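Local structure of methanol--corrinoid protein (Methanosarcina barkeri, 2I2X) at residues 162-171 and 193-203. The protein carries a corrinoid prosthetic group that takes the methyl group of methanol, with the help of MtaB, and yields it to coenzyme M through MtaA. Residues are numbered along the deposited sequence; the frame is centred on the assembly and turned at random.
Sequences PAEEVLAAVQ and EVNDMLLENGI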
loop_
_atom_site.group_PDB
_atom_site.type_symbol
_atom_site.label_atom_id
_atom_site.label_comp_id
_atom_site.label_asym_id
_atom_site.label_seq_id
_atom_site.Cartn_x
_atom_site.Cartn_y
_atom_site.Cartn_z
ATOM N N PRO B 162 -18.758 -23.966 -16.425
ATOM C CA PRO B 162 -20.057 -23.364 -16.033
ATOM C C PRO B 162 -20.892 -23.918 -14.859
ATOM O O PRO B 162 -21.982 -23.400 -14.618
ATOM C CB PRO B 162 -20.886 -23.432 -17.337
ATOM C CG PRO B 162 -19.937 -23.895 -18.412
ATOM C CD PRO B 162 -18.881 -24.682 -17.702
ATOM N N ALA B 163 -20.412 -24.924 -14.135
ATOM C CA ALA B 163 -21.152 -25.499 -12.979
ATOM C C ALA B 163 -22.175 -26.590 -13.334
ATOM O O ALA B 163 -22.061 -27.704 -12.820
ATOM C CB ALA B 163 -21.779 -24.409 -12.078
ATOM N N GLU B 164 -23.157 -26.283 -14.196
ATOM C CA GLU B 164 -24.042 -27.316 -14.792
ATOM C C GLU B 164 -23.201 -28.494 -15.264
ATOM O O GLU B 164 -23.626 -29.653 -15.218
ATOM C CB GLU B 164 -24.818 -26.791 -16.018
ATOM C CG GLU B 164 -26.079 -25.981 -15.739
ATOM C CD GLU B 164 -25.794 -24.497 -15.484
ATOM O OE1 GLU B 164 -24.801 -23.948 -16.029
ATOM O OE2 GLU B 164 -26.580 -23.873 -14.734
ATOM N N GLU B 165 -22.000 -28.152 -15.720
ATOM C CA GLU B 165 -21.057 -29.060 -16.336
ATOM C C GLU B 165 -20.224 -29.793 -15.299
ATOM O O GLU B 165 -19.740 -30.903 -15.548
ATOM C CB GLU B 165 -20.137 -28.239 -17.213
ATOM C CG GLU B 165 -19.880 -28.833 -18.547
ATOM C CD GLU B 165 -19.070 -27.909 -19.412
ATOM O OE1 GLU B 165 -19.662 -26.969 -20.002
ATOM O OE2 GLU B 165 -17.843 -28.139 -19.489
ATOM N N VAL B 166 -20.052 -29.149 -14.145
ATOM C CA VAL B 166 -19.330 -29.732 -13.015
ATOM C C VAL B 166 -20.233 -30.800 -12.425
ATOM O O VAL B 166 -19.795 -31.920 -12.150
ATOM C CB VAL B 166 -18.950 -28.667 -11.938
ATOM C CG1 VAL B 166 -18.107 -29.283 -10.833
ATOM C CG2 VAL B 166 -18.199 -27.511 -12.569
ATOM N N LEU B 167 -21.502 -30.433 -12.259
ATOM C CA LEU B 167 -22.565 -31.343 -11.853
ATOM C C LEU B 167 -22.536 -32.607 -12.715
ATOM O O LEU B 167 -22.342 -33.710 -12.204
ATOM C CB LEU B 167 -23.910 -30.611 -11.978
ATOM C CG LEU B 167 -25.226 -31.082 -11.349
ATOM C CD1 LEU B 167 -26.092 -31.749 -12.410
ATOM C CD2 LEU B 167 -25.027 -31.973 -10.111
ATOM N N ALA B 168 -22.682 -32.417 -14.026
ATOM C CA ALA B 168 -22.690 -33.506 -14.996
ATOM C C ALA B 168 -21.460 -34.406 -14.898
ATOM O O ALA B 168 -21.575 -35.623 -15.000
ATOM C CB ALA B 168 -22.848 -32.962 -16.411
ATOM N N ALA B 169 -20.283 -33.821 -14.697
ATOM C CA ALA B 169 -19.082 -34.636 -14.572
ATOM C C ALA B 169 -19.057 -35.392 -13.240
ATOM O O ALA B 169 -18.754 -36.583 -13.204
ATOM C CB ALA B 169 -17.837 -33.800 -14.754
ATOM N N VAL B 170 -19.405 -34.704 -12.156
ATOM C CA VAL B 170 -19.433 -35.317 -10.828
ATOM C C VAL B 170 -20.446 -36.470 -10.776
ATOM O O VAL B 170 -20.220 -37.483 -10.105
ATOM C CB VAL B 170 -19.735 -34.274 -9.717
ATOM C CG1 VAL B 170 -19.700 -34.918 -8.331
ATOM C CG2 VAL B 170 -18.735 -33.124 -9.774
ATOM N N GLN B 171 -21.555 -36.309 -11.496
ATOM C CA GLN B 171 -22.544 -37.374 -11.646
ATOM C C GLN B 171 -21.944 -38.590 -12.350
ATOM O O GLN B 171 -21.974 -39.686 -11.789
ATOM C CB GLN B 171 -23.806 -36.867 -12.359
ATOM C CG GLN B 171 -24.732 -36.069 -11.430
ATOM C CD GLN B 171 -25.833 -35.299 -12.153
ATOM O OE1 GLN B 171 -25.764 -35.042 -13.358
ATOM N NE2 GLN B 171 -26.853 -34.912 -11.402
ATOM N N GLU B 193 -22.024 -20.902 -6.845
ATOM C CA GLU B 193 -22.826 -21.657 -7.803
ATOM C C GLU B 193 -22.593 -23.151 -7.707
ATOM O O GLU B 193 -23.544 -23.904 -7.522
ATOM C CB GLU B 193 -22.573 -21.183 -9.229
ATOM C CG GLU B 193 -23.680 -20.313 -9.784
ATOM C CD GLU B 193 -23.506 -20.039 -11.269
ATOM O OE1 GLU B 193 -22.675 -19.160 -11.619
ATOM O OE2 GLU B 193 -24.204 -20.701 -12.077
ATOM N N VAL B 194 -21.329 -23.564 -7.804
ATOM C CA VAL B 194 -20.953 -24.981 -7.727
ATOM C C VAL B 194 -21.435 -25.651 -6.436
ATOM O O VAL B 194 -22.129 -26.660 -6.493
ATOM C CB VAL B 194 -19.428 -25.193 -7.937
ATOM C CG1 VAL B 194 -19.021 -26.625 -7.616
ATOM C CG2 VAL B 194 -19.045 -24.850 -9.371
ATOM N N ASN B 195 -21.085 -25.072 -5.288
ATOM C CA ASN B 195 -21.464 -25.623 -3.985
ATOM C C ASN B 195 -22.976 -25.811 -3.801
ATOM O O ASN B 195 -23.435 -26.911 -3.488
ATOM C CB ASN B 195 -20.894 -24.767 -2.853
ATOM C CG ASN B 195 -21.443 -25.161 -1.500
ATOM O OD1 ASN B 195 -22.493 -24.679 -1.077
ATOM N ND2 ASN B 195 -20.733 -26.042 -0.814
ATOM N N ASP B 196 -23.724 -24.722 -3.988
ATOM C CA ASP B 196 -25.185 -24.721 -3.897
ATOM C C ASP B 196 -25.783 -25.756 -4.832
ATOM O O ASP B 196 -26.628 -26.548 -4.426
ATOM C CB ASP B 196 -25.758 -23.339 -4.248
ATOM C CG ASP B 196 -25.297 -22.248 -3.303
ATOM O OD1 ASP B 196 -24.517 -22.534 -2.372
ATOM O OD2 ASP B 196 -25.717 -21.092 -3.495
ATOM N N MET B 197 -25.317 -25.754 -6.077
ATOM C CA MET B 197 -25.856 -26.612 -7.124
ATOM C C MET B 197 -25.445 -28.090 -6.988
ATOM O O MET B 197 -25.828 -28.924 -7.808
ATOM C CB MET B 197 -25.444 -26.057 -8.484
ATOM C CG MET B 197 -26.343 -26.438 -9.630
ATOM S SD MET B 197 -25.349 -26.766 -11.085
ATOM C CE MET B 197 -24.048 -27.758 -10.352
ATOM N N LEU B 198 -24.668 -28.408 -5.958
ATOM C CA LEU B 198 -24.381 -29.797 -5.620
ATOM C C LEU B 198 -25.281 -30.248 -4.487
ATOM O O LEU B 198 -25.805 -31.358 -4.513
ATOM C CB LEU B 198 -22.913 -29.994 -5.236
ATOM C CG LEU B 198 -21.845 -30.066 -6.333
ATOM C CD1 LEU B 198 -20.540 -30.584 -5.738
ATOM C CD2 LEU B 198 -22.268 -30.938 -7.523
ATOM N N LEU B 199 -25.441 -29.374 -3.496
ATOM C CA LEU B 199 -26.386 -29.565 -2.398
ATOM C C LEU B 199 -27.839 -29.577 -2.894
ATOM O O LEU B 199 -28.654 -30.368 -2.411
ATOM C CB LEU B 199 -26.221 -28.459 -1.350
ATOM C CG LEU B 199 -24.884 -28.215 -0.648
ATOM C CD1 LEU B 199 -25.002 -26.966 0.223
ATOM C CD2 LEU B 199 -24.452 -29.434 0.173
ATOM N N GLU B 200 -28.154 -28.695 -3.846
ATOM C CA GLU B 200 -29.472 -28.662 -4.498
ATOM C C GLU B 200 -29.673 -29.858 -5.431
ATOM O O GLU B 200 -30.749 -30.046 -6.003
ATOM C CB GLU B 200 -29.669 -27.356 -5.274
ATOM C CG GLU B 200 -29.898 -26.127 -4.400
ATOM C CD GLU B 200 -30.017 -24.843 -5.215
ATOM O OE1 GLU B 200 -29.046 -24.470 -5.918
ATOM O OE2 GLU B 200 -31.090 -24.205 -5.143
ATOM N N ASN B 201 -28.622 -30.654 -5.587
ATOM C CA ASN B 201 -28.711 -31.909 -6.300
ATOM C C ASN B 201 -28.286 -33.069 -5.404
ATOM O O ASN B 201 -28.035 -34.182 -5.881
ATOM C CB ASN B 201 -27.871 -31.857 -7.569
ATOM C CG ASN B 201 -28.646 -32.306 -8.784
ATOM O OD1 ASN B 201 -29.656 -31.700 -9.147
ATOM N ND2 ASN B 201 -28.180 -33.371 -9.424
ATOM N N GLY B 202 -28.199 -32.783 -4.104
ATOM C CA GLY B 202 -27.967 -33.787 -3.066
ATOM C C GLY B 202 -26.649 -34.530 -3.128
ATOM O O GLY B 202 -26.610 -35.746 -2.967
ATOM N N ILE B 203 -25.561 -33.804 -3.360
ATOM C CA ILE B 203 -24.239 -34.426 -3.361
ATOM C C ILE B 203 -23.409 -33.879 -2.198
ATOM O O ILE B 203 -23.520 -32.699 -1.849
ATOM C CB ILE B 203 -23.534 -34.317 -4.741
ATOM C CG1 ILE B 203 -24.543 -34.620 -5.867
ATOM C CG2 ILE B 203 -22.345 -35.286 -4.798
ATOM C CD1 ILE B 203 -24.068 -34.344 -7.290
#
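The carbonyl oxygen of A163 is where the two segments come close: it takes the backbone N of L167 at 2.8 Å, is met more weakly by V166 N, and has the methyl of M197 lying against it from the other segment. That methyl, CE, sits 3.2 Å from A163 O. A163 is the N-cap residue of helix 164-173, which with helix 190-199 lies on one face of the parallel sheet of the Rossmann-like B12-binding domain. Strand 177-181 joins the two helices, and its L178 is touched by V166, V170, V194 and L198; the axes of the short segments 164-171 and 193-199 cross at -49°. At the start of the first helix, A163 CB rests on V194 CG2 at 3.9 Å. Further out, M197 bends at its second and third torsions, which folds CE back onto L167 CB, 3.3 Å away. L167 is used along its length: with CG anti to the backbone N (chi1 -165°), CD2 is carried in among L198 CD2, I203 CD1 and the side chain of N201. The approach to I203 CD1 is 3.8 Å, and N201 crosses the leucine at about a right angle. Cutting L167 back to an alanine is likely to open a gap between the helices, with L198 CD2 and I203 CD1 losing the methyl they share. A Schellman motif ends the second helix, G202 taking the positive-phi C-prime position and I203 N bonding back to L198 O, and I203 follows on next to the leucine. Beside it, the amide planes of Q171 and N201 are turned 49° from each other, but NE2 and ND2, both donors, face each other as modelled, so their orientation is doubtful. On the inner side, I203 CG2 closes the contact against V170 CG1 at 4.4 Å.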